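Local coordinates for protein nicotinamide-nucleotide adenylyltransferase NadR family / Ribosylnicotinamide kinase (Lactococcus lactis subsp. cremoris, PDB 6GYE) that probably phosphorylates nicotinamide riboside, which it binds in a pocket, and may adenylylate the resulting mononucleotide to give NAD+, at residues A[68-71]-A[72-76]; A[123-126]-A[127-130]; A[220-223]-A[224-228]. All coordinates share one frame; numbering follows the deposited sequence.

Contact 1. Residues A[68-71]-A[72-76]; sequences RYLR and EAFND. With SO4 (sulfate ion), chain D.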
loop_
_atom_site.group_PDB
_atom_site.type_symbol
_atom_site.label_atom_id
_atom_site.label_comp_id
_atom_site.label_asym_id
_atom_site.label_seq_id
_atom_site.Cartn_x
_atom_site.Cartn_y
_atom_site.Cartn_z
ATOM N N ARG A 68 7.506 11.287 1.701
ATOM C CA ARG A 68 6.617 11.307 2.877
ATOM C C ARG A 68 6.715 10.003 3.658
ATOM O O ARG A 68 6.829 10.019 4.886
ATOM C CB ARG A 68 5.163 11.559 2.477
ATOM C CG ARG A 68 4.843 12.994 2.058
ATOM C CD ARG A 68 5.228 13.989 3.145
ATOM N NE ARG A 68 4.713 15.340 2.909
ATOM C CZ ARG A 68 3.515 15.778 3.298
ATOM N NH1 ARG A 68 2.667 14.971 3.954
ATOM N NH2 ARG A 68 3.163 17.034 3.029
ATOM N N TYR A 69 6.753 8.865 2.957
ATOM C CA TYR A 69 6.861 7.585 3.649
ATOM C C TYR A 69 8.156 7.490 4.457
ATOM O O TYR A 69 8.166 6.947 5.571
ATOM C CB TYR A 69 6.775 6.443 2.644
ATOM C CG TYR A 69 5.386 6.183 2.129
ATOM C CD1 TYR A 69 4.326 7.004 2.493
ATOM C CD2 TYR A 69 5.123 5.082 1.314
ATOM C CE1 TYR A 69 3.044 6.758 2.037
ATOM C CE2 TYR A 69 3.831 4.821 0.848
ATOM C CZ TYR A 69 2.799 5.660 1.222
ATOM O OH TYR A 69 1.519 5.410 0.764
ATOM N N LEU A 70 9.267 7.976 3.896
ATOM C CA LEU A 70 10.535 7.968 4.621
ATOM C C LEU A 70 10.474 8.854 5.857
ATOM O O LEU A 70 10.985 8.484 6.923
ATOM C CB LEU A 70 11.680 8.422 3.705
ATOM C CG LEU A 70 12.516 7.410 2.903
ATOM C CD1 LEU A 70 13.562 6.735 3.769
ATOM C CD2 LEU A 70 11.646 6.369 2.253
ATOM N N ARG A 71 9.872 10.041 5.730
ATOM C CA ARG A 71 9.756 10.916 6.887
ATOM C C ARG A 71 9.021 10.211 8.010
ATOM O O ARG A 71 9.434 10.276 9.172
ATOM C CB ARG A 71 9.040 12.216 6.512
ATOM C CG ARG A 71 9.928 13.258 5.863
ATOM C CD ARG A 71 10.894 13.880 6.854
ATOM N NE ARG A 71 11.611 15.007 6.253
ATOM C CZ ARG A 71 11.123 16.242 6.164
ATOM N NH1 ARG A 71 9.925 16.531 6.649
ATOM N NH2 ARG A 71 11.836 17.203 5.603
ATOM N N GLU A 72 7.946 9.500 7.673
ATOM C CA GLU A 72 7.213 8.759 8.686
ATOM C C GLU A 72 8.063 7.619 9.231
ATOM O O GLU A 72 8.076 7.366 10.443
ATOM C CB GLU A 72 5.893 8.246 8.107
ATOM C CG GLU A 72 4.989 7.616 9.143
ATOM C CD GLU A 72 3.704 7.006 8.566
ATOM O OE1 GLU A 72 3.243 7.398 7.459
ATOM O OE2 GLU A 72 3.166 6.099 9.234
ATOM N N ALA A 73 8.788 6.932 8.347
ATOM C CA ALA A 73 9.577 5.777 8.758
ATOM C C ALA A 73 10.647 6.165 9.754
ATOM O O ALA A 73 10.956 5.384 10.656
ATOM C CB ALA A 73 10.215 5.104 7.543
ATOM N N PHE A 74 11.207 7.364 9.626
ATOM C CA PHE A 74 12.234 7.851 10.538
ATOM C C PHE A 74 11.707 8.992 11.423
ATOM O O PHE A 74 12.425 9.942 11.741
ATOM C CB PHE A 74 13.481 8.240 9.738
ATOM C CG PHE A 74 14.165 7.045 9.071
ATOM C CD1 PHE A 74 15.020 6.217 9.798
ATOM C CD2 PHE A 74 13.899 6.717 7.746
ATOM C CE1 PHE A 74 15.632 5.103 9.214
ATOM C CE2 PHE A 74 14.495 5.607 7.146
ATOM C CZ PHE A 74 15.374 4.792 7.883
ATOM N N ASN A 75 10.445 8.897 11.868
ATOM C CA ASN A 75 9.827 9.989 12.625
ATOM C C ASN A 75 10.258 10.046 14.085
ATOM O O ASN A 75 9.820 10.947 14.806
ATOM C CB ASN A 75 8.291 9.921 12.555
ATOM C CG ASN A 75 7.697 8.674 13.232
ATOM O OD1 ASN A 75 8.400 7.836 13.782
ATOM N ND2 ASN A 75 6.373 8.575 13.201
ATOM N N ASP A 76 11.077 9.114 14.542
ATOM C CA ASP A 76 11.471 9.022 15.944
ATOM C C ASP A 76 12.979 8.885 16.058
ATOM O O ASP A 76 13.487 8.036 16.796
ATOM C CB ASP A 76 10.759 7.857 16.637
ATOM C CG ASP A 76 10.977 7.850 18.146
ATOM O OD1 ASP A 76 11.252 8.918 18.734
ATOM O OD2 ASP A 76 10.905 6.757 18.744
HETATM S S SO4 D . -0.351 3.517 -1.337
HETATM O O1 SO4 D . 0.759 3.359 -0.414
HETATM O O2 SO4 D . -1.356 4.381 -0.716
HETATM O O3 SO4 D . 0.089 4.142 -2.576
HETATM O O4 SO4 D . -0.915 2.207 -1.663
HETATM O O HOH W 1 3.571 8.967 5.506
#
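L70 and F74, one helical turn apart, lie side by side and point the same way, the CD1 methyl of L70 resting 3.7 Å from CE2 of the F74 ring. The L70 carbonyl O also touches that ring, at its edge and near its plane, 3.5 Å from F74 CD2. That oxygen also accepts the F74 amide, N to O 2.9 Å. One residue earlier, A73 N donates to Y69 O at 2.8 Å, and one earlier still E72 N reaches R68 O with an N-H...O angle of 162°, so three successive i to i+4 bonds carry the helix to its end. F74 then leaves helical geometry, and N75 N turns back to E72 O at 3.2 Å. With CG anti to its backbone nitrogen (chi1 -173°), E72 sends its extended chain out from the helix, and a water donates to its OE1 and, weakly, to R68 O. Y69 heads elsewhere: its OH donates a very short 2.5 Å bond to O1 of a sulfate ion, probably from the crystallisation liquor; O1 lies at the ring edge, in its plane, and K65 NZ binds the same ion. F175 meets the Y69 ring edge-to-face, which helps fix its direction. At Y69 a leucine would probably leave the sulfate without this hydroxyl donor and F175 without its edge-to-face partner. Farther out, L70 packs on V82 and L46, F74 on L46, I34 and Y35, and R71 NE is hydrogen-bonded to V82 O. This is the C-terminal end of helix 63-73 laid against a parallel, Rossmann-like sheet of order 3-2-1-4-5, as in nucleotidyltransferases, while the side chain of Y69 is about 7 Å from the bound nicotinamide riboside.

Contact 2. Residues A[123-126]-A[127-130]; sequences VGEL and EYAA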
loop_
_atom_site.group_PDB
_atom_site.type_symbol
_atom_site.label_atom_id
_atom_site.label_comp_id
_atom_site.label_asym_id
_atom_site.label_seq_id
_atom_site.Cartn_x
_atom_site.Cartn_y
_atom_site.Cartn_z
ATOM N N VAL A 123 28.214 6.240 -1.546
ATOM C CA VAL A 123 27.884 6.203 -2.968
ATOM C C VAL A 123 28.061 4.787 -3.492
ATOM O O VAL A 123 29.046 4.118 -3.167
ATOM C CB VAL A 123 28.767 7.191 -3.759
ATOM C CG1 VAL A 123 28.624 6.982 -5.252
ATOM C CG2 VAL A 123 28.391 8.611 -3.393
ATOM N N GLY A 124 27.122 4.340 -4.326
ATOM C CA GLY A 124 27.110 2.962 -4.779
ATOM C C GLY A 124 27.512 2.661 -6.213
ATOM O O GLY A 124 27.599 1.487 -6.580
ATOM N N GLU A 125 27.738 3.690 -7.034
ATOM C CA GLU A 125 28.167 3.551 -8.423
ATOM C C GLU A 125 29.438 4.354 -8.639
ATOM O O GLU A 125 29.554 5.481 -8.153
ATOM C CB GLU A 125 27.105 4.053 -9.413
ATOM C CG GLU A 125 25.961 3.108 -9.681
ATOM C CD GLU A 125 24.725 3.506 -8.910
ATOM O OE1 GLU A 125 24.771 4.561 -8.240
ATOM O OE2 GLU A 125 23.713 2.771 -8.969
ATOM N N LEU A 126 30.396 3.777 -9.367
ATOM C CA LEU A 126 31.683 4.449 -9.521
ATOM C C LEU A 126 31.542 5.780 -10.246
ATOM O O LEU A 126 32.321 6.705 -9.993
ATOM C CB LEU A 126 32.682 3.569 -10.278
ATOM C CG LEU A 126 33.287 2.286 -9.702
ATOM C CD1 LEU A 126 34.296 2.628 -8.611
ATOM C CD2 LEU A 126 32.226 1.317 -9.186
ATOM N N GLU A 127 30.562 5.900 -11.143
ATOM C CA GLU A 127 30.404 7.150 -11.878
ATOM C C GLU A 127 30.019 8.296 -10.956
ATOM O O GLU A 127 30.567 9.399 -11.064
ATOM C CB GLU A 127 29.357 6.986 -12.977
ATOM C CG GLU A 127 29.114 8.256 -13.776
ATOM C CD GLU A 127 28.467 7.993 -15.123
ATOM O OE1 GLU A 127 27.725 6.995 -15.249
ATOM O OE2 GLU A 127 28.711 8.783 -16.060
ATOM N N TYR A 128 29.105 8.046 -10.024
ATOM C CA TYR A 128 28.696 9.101 -9.106
ATOM C C TYR A 128 29.867 9.564 -8.258
ATOM O O TYR A 128 30.077 10.771 -8.081
ATOM C CB TYR A 128 27.536 8.614 -8.240
ATOM C CG TYR A 128 26.226 8.694 -8.980
ATOM C CD1 TYR A 128 25.917 7.762 -9.964
ATOM C CD2 TYR A 128 25.309 9.711 -8.725
ATOM C CE1 TYR A 128 24.730 7.825 -10.668
ATOM C CE2 TYR A 128 24.111 9.785 -9.426
ATOM C CZ TYR A 128 23.829 8.834 -10.397
ATOM O OH TYR A 128 22.652 8.884 -11.111
ATOM N N ALA A 129 30.661 8.620 -7.756
ATOM C CA ALA A 129 31.809 8.981 -6.940
ATOM C C ALA A 129 32.740 9.921 -7.688
ATOM O O ALA A 129 33.088 10.996 -7.185
ATOM C CB ALA A 129 32.545 7.723 -6.499
ATOM N N ALA A 130 33.109 9.563 -8.920
ATOM C CA ALA A 130 34.077 10.373 -9.658
ATOM C C ALA A 130 33.522 11.756 -9.970
ATOM O O ALA A 130 34.250 12.753 -9.877
ATOM C CB ALA A 130 34.514 9.657 -10.938
#
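V123 meets Y128 and A129 through a single methyl, and this is the apolar part of the turn. V123 CG1 stands 3.6 Å from Y128 CB and 4.2 Å from A129 CB, the valine and tyrosine side chains crossing at about a right angle. The valine torsion accounts for it: CG1 is anti to the backbone nitrogen (chi1 169°), which carries that branch to the start of the helix. V123 CG1 also approaches the backbone, 3.6 Å from A129 N.

A second kind of contact pairs a carboxylate with a ring. E125 and Y128 lie alongside each other, pointing the same way, and the bend in the E125 chain at chi2 (101°) brings OE1 to 3.8 Å from Y128 CD1. E125 CB adds a touch on the same ring carbon at 3.9 Å. The approach is oblique, with carboxylate and ring planes 46° apart, so the evidence is for van der Waals contact rather than a stack.

Backbone hydrogen bonds make up the third kind. E125 holds the N-cap position, and its carbonyl O takes A129 N in a long, weak bond of 3.4 Å that is nonetheless nearly straight. The next one is firmer: A130 N donates to L126 O at 3.2 Å, the regular i to i+4 spacing of a helix now under way.

In the fold, the turn links strand 118-123 to helix 126-133 within a beta-alpha-beta unit completed by the parallel strand 142-147. V123 pairs by backbone hydrogen bonds with E146 and A148, V123 and A129 both pack on V145, and the Y128 ring meets W97 of helix 95-110 edge-to-face.

Contact 3. Residues A[220-223]-A[224-228]; sequences FNID and DDELK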
loop_
_atom_site.group_PDB
_atom_site.type_symbol
_atom_site.label_atom_id
_atom_site.label_comp_id
_atom_site.label_asym_id
_atom_site.label_seq_id
_atom_site.Cartn_x
_atom_site.Cartn_y
_atom_site.Cartn_z
ATOM N N PHE A 220 -26.719 -0.012 16.540
ATOM C CA PHE A 220 -27.794 0.969 16.528
ATOM C C PHE A 220 -29.178 0.338 16.543
ATOM O O PHE A 220 -30.165 1.071 16.691
ATOM C CB PHE A 220 -27.622 1.918 15.340
ATOM C CG PHE A 220 -26.373 2.742 15.439
ATOM C CD1 PHE A 220 -26.288 3.769 16.379
ATOM C CD2 PHE A 220 -25.259 2.462 14.635
ATOM C CE1 PHE A 220 -25.129 4.515 16.519
ATOM C CE2 PHE A 220 -24.096 3.205 14.756
ATOM C CZ PHE A 220 -24.029 4.241 15.702
ATOM N N ASN A 221 -29.266 -1.005 16.448
ATOM C CA ASN A 221 -30.494 -1.742 16.765
ATOM C C ASN A 221 -31.605 -1.397 15.758
ATOM O O ASN A 221 -32.699 -0.980 16.131
ATOM C CB ASN A 221 -30.911 -1.446 18.216
ATOM C CG ASN A 221 -32.026 -2.354 18.739
ATOM O OD1 ASN A 221 -32.377 -3.352 18.131
ATOM N ND2 ASN A 221 -32.577 -1.995 19.889
ATOM N N ILE A 222 -31.294 -1.534 14.467
ATOM C CA ILE A 222 -32.239 -1.250 13.391
ATOM C C ILE A 222 -32.147 -2.372 12.367
ATOM O O ILE A 222 -31.094 -2.994 12.203
ATOM C CB ILE A 222 -31.965 0.118 12.709
ATOM C CG1 ILE A 222 -30.501 0.201 12.262
ATOM C CG2 ILE A 222 -32.277 1.297 13.668
ATOM C CD1 ILE A 222 -30.129 1.531 11.592
ATOM N N ASP A 223 -33.257 -2.611 11.661
ATOM C CA ASP A 223 -33.396 -3.642 10.631
ATOM C C ASP A 223 -33.127 -3.057 9.242
ATOM O O ASP A 223 -33.176 -1.841 9.041
ATOM C CB ASP A 223 -34.816 -4.233 10.634
ATOM C CG ASP A 223 -35.048 -5.222 11.757
ATOM O OD1 ASP A 223 -34.139 -6.029 12.043
ATOM O OD2 ASP A 223 -36.156 -5.200 12.343
ATOM N N ASP A 224 -32.913 -3.954 8.265
ATOM C CA ASP A 224 -32.714 -3.536 6.873
ATOM C C ASP A 224 -33.805 -2.578 6.417
ATOM O O ASP A 224 -33.523 -1.531 5.827
ATOM C CB ASP A 224 -32.705 -4.747 5.941
ATOM C CG ASP A 224 -31.558 -5.682 6.202
ATOM O OD1 ASP A 224 -30.488 -5.220 6.633
ATOM O OD2 ASP A 224 -31.740 -6.897 5.980
ATOM N N ASP A 225 -35.066 -2.922 6.675
ATOM C CA ASP A 225 -36.125 -2.069 6.156
ATOM C C ASP A 225 -36.245 -0.747 6.885
ATOM O O ASP A 225 -37.128 0.032 6.526
ATOM C CB ASP A 225 -37.479 -2.785 6.174
ATOM C CG ASP A 225 -37.826 -3.347 7.517
ATOM O OD1 ASP A 225 -37.022 -3.181 8.461
ATOM O OD2 ASP A 225 -38.915 -3.954 7.630
ATOM N N GLU A 226 -35.409 -0.466 7.884
ATOM C CA GLU A 226 -35.419 0.826 8.559
ATOM C C GLU A 226 -34.251 1.705 8.125
ATOM O O GLU A 226 -34.145 2.853 8.582
ATOM C CB GLU A 226 -35.398 0.624 10.078
ATOM C CG GLU A 226 -36.622 -0.142 10.600
ATOM C CD GLU A 226 -36.532 -0.528 12.094
ATOM O OE1 GLU A 226 -35.465 -1.009 12.526
ATOM O OE2 GLU A 226 -37.547 -0.391 12.813
ATOM N N LEU A 227 -33.381 1.197 7.250
ATOM C CA LEU A 227 -32.226 1.967 6.810
ATOM C C LEU A 227 -32.658 3.148 5.941
ATOM O O LEU A 227 -33.559 3.028 5.110
ATOM C CB LEU A 227 -31.276 1.071 6.032
ATOM C CG LEU A 227 -30.691 -0.110 6.818
ATOM C CD1 LEU A 227 -29.802 -0.957 5.913
ATOM C CD2 LEU A 227 -29.916 0.372 8.017
ATOM N N LYS A 228 -32.063 4.310 6.190
ATOM C CA LYS A 228 -32.278 5.509 5.387
ATOM C C LYS A 228 -30.956 5.909 4.730
ATOM O O LYS A 228 -29.888 5.331 5.002
ATOM C CB LYS A 228 -32.808 6.673 6.228
ATOM C CG LYS A 228 -33.974 6.350 7.145
ATOM C CD LYS A 228 -35.264 6.062 6.401
ATOM C CE LYS A 228 -36.440 6.034 7.367
ATOM N NZ LYS A 228 -36.512 7.316 8.097
#
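E226 folds back on D223, with its OE1 reaching I222. Its CB lies 3.5 Å from D223 O, and CG stays near the same oxygen at 4.1 Å. Beyond CG the chain is extended and crosses towards the preceding amide, where CD comes to 3.9 Å from D223 N. The tip closes the contact: OE1 accepts D223 N at 2.9 Å in a nearly straight bond (170°), which meets the oxygen on its anti side, 21° out of the carboxylate plane. OE1 also lies 3.3 Å from I222 CA.

In the other direction, E226 N donates to D223 O at 2.9 Å, from above the carbonyl plane (54° out of it) rather than on a lone pair. These two bonds tie the glutamate to D223 at the start of the 3-10 turn 224-226, in the connection between helices 212-220 and 229-247 of the P-loop NTPase (AAA family) part. D223 OD2 lies 4.3 Å from E226 OE1, a like-charge approach that solvent and the D223 N-H probably soften.

On the apolar side, the CD1 methyl of I222 meets CD2 of L227 at 3.8 Å, the two side chains crossing at about a right angle, and L227 leans on W316 and Y232. The buried D224 carboxylate is held by two hydrogen bonds, from H313 ND1 at OD1 and from the backbone N of W316 at OD2.

How the contacts relate
The three contacts follow one another along the chain without overlap and do not touch. Contacts 1 and 2 belong to the part built on the five-stranded parallel sheet, their centres 26 Å apart: contact 1 ends helix 63-73, which precedes edge strand 80-86, while contact 2 begins helix 126-133 beside the other edge strand, 142-147. Contact 3 lies in the P-loop NTPase part, between helices 212-220 and 229-247, with its centre 43 Å from contact 1 and 65 Å from contact 2, on the opposite side of the chain's centre from contact 2. Contact 1 is thus the one nearest the middle, consistent with a two-part enzyme whose nicotinamide riboside lies near its junction.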